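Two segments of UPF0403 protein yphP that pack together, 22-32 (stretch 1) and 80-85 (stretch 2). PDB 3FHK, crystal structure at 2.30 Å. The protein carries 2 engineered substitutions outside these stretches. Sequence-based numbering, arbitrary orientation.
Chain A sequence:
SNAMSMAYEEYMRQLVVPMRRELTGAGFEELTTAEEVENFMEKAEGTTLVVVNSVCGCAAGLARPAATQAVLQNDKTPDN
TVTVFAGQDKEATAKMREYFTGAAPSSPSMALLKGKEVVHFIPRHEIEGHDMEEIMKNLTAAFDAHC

Stretch 1 22-32: ELTGAGFEELT
Stretch 2 (80-85) NTVTVF

Stretch 1 enters on a helix that includes L23 and T24, reverses through a type I turn from T24 to G27, and then runs parallel to the strand 80-85, with E29 opposite V82 (CA-CA 4.4 Å) and E30 opposite T83 (CA-CA 5.2 Å). L23 O serves both A26 N (2.9 Å) and F28 N (3.2 Å), while T24 O accepts from G27 N (3.0 Å). At phi/psi 88/-1, a CB on G27 would jam against the preceding carbonyl, so glycine fits.

Pairing follows the parallel pattern, in which one residue uses both its NH and CO: E29 N donates to T81 O (3.0 Å, 165°), T83 N to E29 O (2.8 Å, 152°), and L31 N to T83 O (3.0 Å, 173°). The ladder then opens: one water donates to L31 O (2.6 Å) and accepts from F85 N (2.8 Å).

T81 (chi1 51°, p) gives a weak hydrogen bond from OG1 to G27 O (3.0 Å), and its CB sits over the F28 ring face, 3.6 Å from the centroid; F28 is m, chi2 65°. T83 (t) places CG2 4.1 Å from F28 CB, its OG1 being satisfied elsewhere in the structure. Branched V82 and V84, both m, suit extended backbone and meet L31 (m, t): V82 CG2 to L31 CD1 3.8 Å, V84 CG1 to L31 CB 4.1 Å.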

# COMPACT_ATOMS: atom_id res chain seq x y z
N GLU A 22 18.61 0.86 -18.56
CA GLU A 22 20.02 1.05 -18.26
C GLU A 22 20.90 0.09 -19.07
O GLU A 22 21.94 0.50 -19.60
CB GLU A 22 20.30 0.92 -16.76
CG GLU A 22 21.78 1.02 -16.41
CD GLU A 22 22.01 1.38 -14.95
OE1 GLU A 22 21.02 1.53 -14.21
OE2 GLU A 22 23.19 1.53 -14.55
N LEU A 23 20.48 -1.17 -19.18
CA LEU A 23 21.19 -2.15 -20.00
C LEU A 23 20.78 -2.12 -21.47
O LEU A 23 21.64 -2.16 -22.36
CB LEU A 23 21.00 -3.58 -19.45
CG LEU A 23 21.60 -3.83 -18.06
CD1 LEU A 23 21.22 -5.21 -17.55
CD2 LEU A 23 23.11 -3.65 -18.10
N THR A 24 19.47 -2.05 -21.73
CA THR A 24 18.97 -2.22 -23.10
C THR A 24 19.32 -1.02 -23.96
O THR A 24 19.60 -1.16 -25.15
CB THR A 24 17.45 -2.52 -23.15
OG1 THR A 24 16.71 -1.48 -22.50
CG2 THR A 24 17.15 -3.85 -22.44
N GLY A 25 19.32 0.16 -23.34
CA GLY A 25 19.74 1.36 -24.02
C GLY A 25 21.22 1.33 -24.32
O GLY A 25 21.74 2.19 -25.02
N ALA A 26 21.92 0.34 -23.77
CA ALA A 26 23.34 0.18 -24.04
C ALA A 26 23.60 -1.00 -24.98
O ALA A 26 24.71 -1.49 -25.09
CB ALA A 26 24.10 0.01 -22.74
N GLY A 27 22.56 -1.44 -25.68
CA GLY A 27 22.72 -2.50 -26.65
C GLY A 27 22.58 -3.92 -26.10
O GLY A 27 22.69 -4.86 -26.86
N PHE A 28 22.35 -4.07 -24.79
CA PHE A 28 22.03 -5.40 -24.25
C PHE A 28 20.61 -5.79 -24.59
O PHE A 28 19.65 -5.09 -24.24
CB PHE A 28 22.24 -5.50 -22.72
CG PHE A 28 23.68 -5.40 -22.31
CD1 PHE A 28 24.40 -4.23 -22.52
CD2 PHE A 28 24.31 -6.47 -21.71
CE1 PHE A 28 25.73 -4.13 -22.15
CE2 PHE A 28 25.65 -6.38 -21.32
CZ PHE A 28 26.36 -5.21 -21.54
N GLU A 29 20.47 -6.91 -25.30
CA GLU A 29 19.17 -7.43 -25.66
C GLU A 29 18.49 -8.13 -24.49
O GLU A 29 19.07 -9.01 -23.84
CB GLU A 29 19.27 -8.40 -26.84
CG GLU A 29 17.95 -9.06 -27.17
CD GLU A 29 17.99 -9.78 -28.50
OE1 GLU A 29 18.74 -9.32 -29.39
OE2 GLU A 29 17.29 -10.80 -28.65
N GLU A 30 17.25 -7.73 -24.24
CA GLU A 30 16.42 -8.34 -23.22
C GLU A 30 15.91 -9.70 -23.67
O GLU A 30 15.37 -9.83 -24.77
CB GLU A 30 15.22 -7.46 -22.90
CG GLU A 30 15.43 -6.54 -21.74
CD GLU A 30 14.12 -5.98 -21.21
OE1 GLU A 30 13.38 -5.35 -21.99
OE2 GLU A 30 13.86 -6.18 -20.01
N LEU A 31 16.08 -10.72 -22.84
CA LEU A 31 15.37 -11.97 -23.04
C LEU A 31 14.41 -12.12 -21.88
O LEU A 31 14.82 -12.38 -20.76
CB LEU A 31 16.34 -13.15 -23.14
CG LEU A 31 17.45 -12.90 -24.18
CD1 LEU A 31 18.65 -13.77 -23.90
CD2 LEU A 31 16.94 -13.11 -25.60
N THR A 32 13.13 -11.94 -22.16
CA THR A 32 12.13 -11.78 -21.11
C THR A 32 11.26 -13.03 -20.98
O THR A 32 10.32 -13.09 -20.19
CB THR A 32 11.25 -10.56 -21.42
OG1 THR A 32 10.39 -10.86 -22.53
CG2 THR A 32 12.13 -9.35 -21.79
N ASN A 80 28.15 -10.50 -28.68
CA ASN A 80 26.76 -10.30 -28.25
C ASN A 80 26.67 -9.89 -26.79
O ASN A 80 27.54 -10.21 -25.97
CB ASN A 80 25.93 -11.57 -28.46
CG ASN A 80 26.22 -12.25 -29.78
OD1 ASN A 80 26.00 -11.67 -30.84
ND2 ASN A 80 26.71 -13.49 -29.72
N THR A 81 25.59 -9.19 -26.47
CA THR A 81 25.29 -8.77 -25.10
C THR A 81 23.80 -8.95 -24.87
O THR A 81 22.97 -8.51 -25.66
CB THR A 81 25.60 -7.28 -24.90
OG1 THR A 81 24.97 -6.54 -25.94
CG2 THR A 81 27.10 -7.02 -24.94
N VAL A 82 23.46 -9.61 -23.78
CA VAL A 82 22.06 -9.89 -23.51
C VAL A 82 21.85 -9.93 -22.01
O VAL A 82 22.79 -10.04 -21.23
CB VAL A 82 21.60 -11.22 -24.14
CG1 VAL A 82 22.00 -11.29 -25.60
CG2 VAL A 82 22.16 -12.39 -23.37
N THR A 83 20.60 -9.82 -21.60
CA THR A 83 20.33 -9.81 -20.19
C THR A 83 19.02 -10.49 -19.88
O THR A 83 18.10 -10.51 -20.70
CB THR A 83 20.35 -8.37 -19.62
OG1 THR A 83 19.95 -8.40 -18.25
CG2 THR A 83 19.42 -7.45 -20.41
N VAL A 84 18.97 -11.08 -18.70
CA VAL A 84 17.74 -11.58 -18.13
C VAL A 84 17.62 -10.90 -16.78
O VAL A 84 18.62 -10.63 -16.12
CB VAL A 84 17.78 -13.10 -17.95
CG1 VAL A 84 17.60 -13.81 -19.30
CG2 VAL A 84 19.10 -13.52 -17.30
N PHE A 85 16.39 -10.61 -16.38
CA PHE A 85 16.13 -9.86 -15.16
C PHE A 85 15.62 -10.76 -14.05
O PHE A 85 14.44 -11.07 -13.99
CB PHE A 85 15.13 -8.74 -15.42
CG PHE A 85 15.29 -7.57 -14.50
CD1 PHE A 85 15.23 -7.74 -13.13
CD2 PHE A 85 15.52 -6.30 -14.99
CE1 PHE A 85 15.38 -6.68 -12.27
CE2 PHE A 85 15.69 -5.23 -14.13
CZ PHE A 85 15.62 -5.42 -12.77
O HOH W 1 14.91 -10.62 -18.81